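Local structure of S-layer domain-containing protein (Ruminiclostridium thermocellum ATCC 27405, 4QVS) at the interface of chains A and B. The protein is of unknown function but carries a concanavalin A-like lectin/glucanase domain that may bind carbohydrate, probably at the cell surface as part of an S-layer-type protein. Numbering follows the deposited sequence. Chains: chain A/B, S-layer domain-containing protein.

Contact 1: the interface of chains A and B. Residues chain A 57-60, 87; chain B 177-179.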
loop_
_atom_site.group_PDB
_atom_site.type_symbol
_atom_site.label_atom_id
_atom_site.label_comp_id
_atom_site.label_asym_id
_atom_site.label_seq_id
_atom_site.Cartn_x
_atom_site.Cartn_y
_atom_site.Cartn_z
ATOM N N TYR A 57 15.702 -22.091 1.566
ATOM C CA TYR A 57 14.506 -21.992 2.421
ATOM C C TYR A 57 14.771 -22.451 3.843
ATOM O O TYR A 57 15.833 -22.935 4.157
ATOM C CB TYR A 57 13.355 -22.856 1.848
ATOM C CG TYR A 57 13.698 -24.326 1.853
ATOM C CD1 TYR A 57 14.512 -24.849 0.877
ATOM C CD2 TYR A 57 13.188 -25.199 2.815
ATOM C CE1 TYR A 57 14.829 -26.204 0.858
ATOM C CE2 TYR A 57 13.508 -26.591 2.781
ATOM C CZ TYR A 57 14.350 -27.052 1.791
ATOM O OH TYR A 57 14.771 -28.379 1.688
ATOM N N VAL A 58 13.750 -22.385 4.678
ATOM C CA VAL A 58 13.865 -22.830 6.029
ATOM C C VAL A 58 12.763 -23.819 6.293
ATOM O O VAL A 58 11.610 -23.540 5.988
ATOM C CB VAL A 58 13.706 -21.634 7.012
ATOM C CG1 VAL A 58 13.827 -22.112 8.442
ATOM C CG2 VAL A 58 14.765 -20.574 6.694
ATOM N N ALA A 59 13.126 -24.964 6.883
ATOM C CA ALA A 59 12.152 -25.947 7.270
ATOM C C ALA A 59 11.904 -25.729 8.744
ATOM O O ALA A 59 12.845 -25.641 9.538
ATOM C CB ALA A 59 12.654 -27.392 7.036
ATOM N N LEU A 60 10.633 -25.634 9.113
ATOM C CA LEU A 60 10.246 -25.478 10.503
ATOM C C LEU A 60 9.825 -26.858 10.957
ATOM O O LEU A 60 9.490 -27.709 10.133
ATOM C CB LEU A 60 9.079 -24.509 10.626
ATOM C CG LEU A 60 9.409 -23.056 10.225
ATOM C CD1 LEU A 60 8.145 -22.233 10.130
ATOM C CD2 LEU A 60 10.333 -22.429 11.241
ATOM N N ILE A 87 6.321 -16.635 1.140
ATOM C CA ILE A 87 7.049 -16.167 2.298
ATOM C C ILE A 87 7.014 -17.264 3.354
ATOM O O ILE A 87 8.047 -17.604 3.924
ATOM C CB ILE A 87 6.459 -14.847 2.844
ATOM C CG1 ILE A 87 6.587 -13.726 1.795
ATOM C CG2 ILE A 87 7.210 -14.479 4.101
ATOM C CD1 ILE A 87 5.930 -12.419 2.187
ATOM N N GLY B 177 5.919 -26.965 7.599
ATOM C CA GLY B 177 6.089 -25.523 7.506
ATOM C C GLY B 177 7.388 -25.160 6.844
ATOM O O GLY B 177 8.428 -25.776 7.132
ATOM N N TYR B 178 7.305 -24.195 5.923
ATOM C CA TYR B 178 8.471 -23.590 5.307
ATOM C C TYR B 178 8.464 -22.077 5.443
ATOM O O TYR B 178 7.424 -21.460 5.571
ATOM C CB TYR B 178 8.461 -23.809 3.817
ATOM C CG TYR B 178 8.484 -25.232 3.335
ATOM C CD1 TYR B 178 9.417 -26.125 3.816
ATOM C CD2 TYR B 178 7.611 -25.645 2.344
ATOM C CE1 TYR B 178 9.482 -27.444 3.348
ATOM C CE2 TYR B 178 7.674 -26.952 1.836
ATOM C CZ TYR B 178 8.580 -27.842 2.378
ATOM O OH TYR B 178 8.623 -29.092 1.917
ATOM N N ILE B 179 9.643 -21.502 5.361
ATOM C CA ILE B 179 9.774 -20.078 5.181
ATOM C C ILE B 179 10.478 -19.997 3.853
ATOM O O ILE B 179 11.576 -20.511 3.713
ATOM C CB ILE B 179 10.660 -19.387 6.243
ATOM C CG1 ILE B 179 10.028 -19.481 7.616
ATOM C CG2 ILE B 179 10.855 -17.925 5.904
ATOM C CD1 ILE B 179 10.899 -18.960 8.749
HETATM O O HOH W 1 7.874 -29.006 8.729
#
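B:Ile179 pairs with A:Val58 in an antiparallel bridge and is tied to it at both ends. A:Val58 N donates to B:Ile179 O at 3.0 Å, and B:Ile179 N returns the bond to A:Val58 O at 2.9 Å; each donor lies in the plane of the carbonyl it meets. CB of A:Val58 lies 3.9 Å from CB of B:Ile179, on one face of the sheet. From B:Ile179 the gamma branches part: CG1, beside its own backbone N and anti to the carbonyl carbon (chi1 -65°), heads towards the CD1 methyl of A:Leu60, while the CG2 methyl rests 3.5 Å from the carbonyl O of A:Ile87 on the far side. On the opposite face B:Tyr178 meets A:Tyr57. Their rings lie alongside each other with hydroxyls pointing roughly the same way, CD2 of A:Tyr57 being 4.0 Å from CD1 of B:Tyr178, and the ring planes are turned nearly perpendicular, so this is packing by the flanks and not a stack. Further along, A:Leu60 N gives an almost straight bond to B:Gly177 O (3.0 Å, 176° at H), approaching from above the carbonyl plane. Water 1 bridges A:Leu60 O and B:Gly177 N where the two strands spread. Strand 176-179 of chain B is thus inserted beside strand 57-60 of chain A, with A:Ile87, just ahead of strand 88-91, along its other flank.

Contact 2: the interface of chains A and B. Residues chain A 62-63, 91, 93; chain B 174-176.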
loop_
_atom_site.group_PDB
_atom_site.type_symbol
_atom_site.label_atom_id
_atom_site.label_comp_id
_atom_site.label_asym_id
_atom_site.label_seq_id
_atom_site.Cartn_x
_atom_site.Cartn_y
_atom_site.Cartn_z
ATOM N N ASP A 62 7.529 -29.917 12.255
ATOM C CA ASP A 62 6.134 -30.284 12.041
ATOM C C ASP A 62 5.293 -29.887 13.237
ATOM O O ASP A 62 5.756 -29.982 14.352
ATOM C CB ASP A 62 5.982 -31.827 11.889
ATOM C CG ASP A 62 6.795 -32.413 10.738
ATOM O OD1 ASP A 62 7.406 -31.658 9.944
ATOM O OD2 ASP A 62 6.828 -33.672 10.626
ATOM N N GLY A 63 4.051 -29.486 13.009
ATOM C CA GLY A 63 3.107 -29.162 14.085
ATOM C C GLY A 63 3.191 -27.750 14.671
ATOM O O GLY A 63 2.341 -27.322 15.421
ATOM N N PHE A 91 1.150 -26.370 5.799
ATOM C CA PHE A 91 0.230 -27.198 5.016
ATOM C C PHE A 91 0.094 -28.624 5.586
ATOM O O PHE A 91 0.981 -29.118 6.248
ATOM C CB PHE A 91 0.750 -27.231 3.561
ATOM C CG PHE A 91 2.171 -27.771 3.410
ATOM C CD1 PHE A 91 3.273 -26.964 3.638
ATOM C CD2 PHE A 91 2.390 -29.087 3.003
ATOM C CE1 PHE A 91 4.553 -27.448 3.506
ATOM C CE2 PHE A 91 3.679 -29.595 2.871
ATOM C CZ PHE A 91 4.766 -28.780 3.112
ATOM N N SER A 93 0.220 -32.387 6.026
ATOM C CA SER A 93 1.147 -33.388 5.504
ATOM C C SER A 93 0.380 -34.492 4.696
ATOM O O SER A 93 0.955 -35.155 3.832
ATOM C CB SER A 93 1.977 -34.018 6.638
ATOM O OG SER A 93 1.178 -34.819 7.510
ATOM N N THR B 174 0.935 -33.145 12.679
ATOM C CA THR B 174 1.922 -33.459 11.628
ATOM C C THR B 174 2.001 -32.374 10.496
ATOM O O THR B 174 2.498 -32.609 9.411
ATOM C CB THR B 174 1.559 -34.800 10.975
ATOM O OG1 THR B 174 0.355 -34.609 10.245
ATOM C CG2 THR B 174 1.351 -35.874 12.032
ATOM N N SER B 175 1.528 -31.165 10.719
ATOM C CA SER B 175 1.611 -30.159 9.638
ATOM C C SER B 175 3.064 -29.746 9.326
ATOM O O SER B 175 3.908 -29.724 10.211
ATOM C CB SER B 175 0.778 -28.954 10.007
ATOM O OG SER B 175 1.224 -28.443 11.239
ATOM N N LYS B 176 3.343 -29.450 8.062
ATOM C CA LYS B 176 4.662 -29.064 7.592
ATOM C C LYS B 176 4.733 -27.525 7.459
ATOM O O LYS B 176 3.725 -26.883 7.211
ATOM C CB LYS B 176 4.912 -29.670 6.224
ATOM C CG LYS B 176 4.928 -31.199 6.132
ATOM C CD LYS B 176 6.051 -31.793 6.953
ATOM C CE LYS B 176 6.350 -33.239 6.580
ATOM N NZ LYS B 176 7.303 -33.866 7.551
HETATM O O HOH W 2 4.344 -34.521 9.198
#
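B:Lys176 lays its aliphatic root over one face of the A:Phe91 ring and then turns away to A:Asp62. The CB methylene of B:Lys176 sits 3.6 Å from the centroid of the A:Phe91 ring, shifted towards the rim at CZ, in a CH-pi contact. A:Phe91 has CG between its backbone N and carbonyl carbon (chi1 58°), which swings the ring beneath the lysine as the two side chains cross. The lysine chain bends at chi2 (-63°), and beyond the bend it runs alongside A:Asp62, in the same direction. The amine NZ of B:Lys176 forms a salt bridge with OD2 of the A:Asp62 carboxylate at 3.1 Å, entering on the syn side but 27° out of the carboxylate plane; the bond to OD1 is weak. Water 2 joins that OD2 to the carbonyl O of B:Thr174. Next to this, the hydroxyls A:Ser93 OG and B:Thr174 OG1 meet tip to tip at 2.9 Å, with the donor undecided. The backbones hold these groups in register: A:Phe91 and B:Lys176 exchange N-to-O bonds, 3.0 Å from A:Phe91 N to B:Lys176 O, and A:Gly63 N reaches B:Ser175 O at 2.8 Å. Chain B therefore passes between two segments of chain A, bonded to both, and the ion pair and the covered ring probably help to fasten the dimer seen here, although the structure alone does not show that it forms in the cell.

Contact 1 and contact 2 have centres about 11 Å apart and follow one continuous stretch of chain B, from the 3-10 helix 172-174 through strand 176-179. In contact 1 the strand pairs with strand 57-60 of chain A; contact 2 takes in the loop just after that strand and adds strand 88-91 on the other side. The strand of chain B is thus inserted between two strands of its partner, and two-fold symmetry repeats this in the other half of the assembly. Such interleaving suggests an exchange of sheet segments between chains, perhaps a swapped dimer.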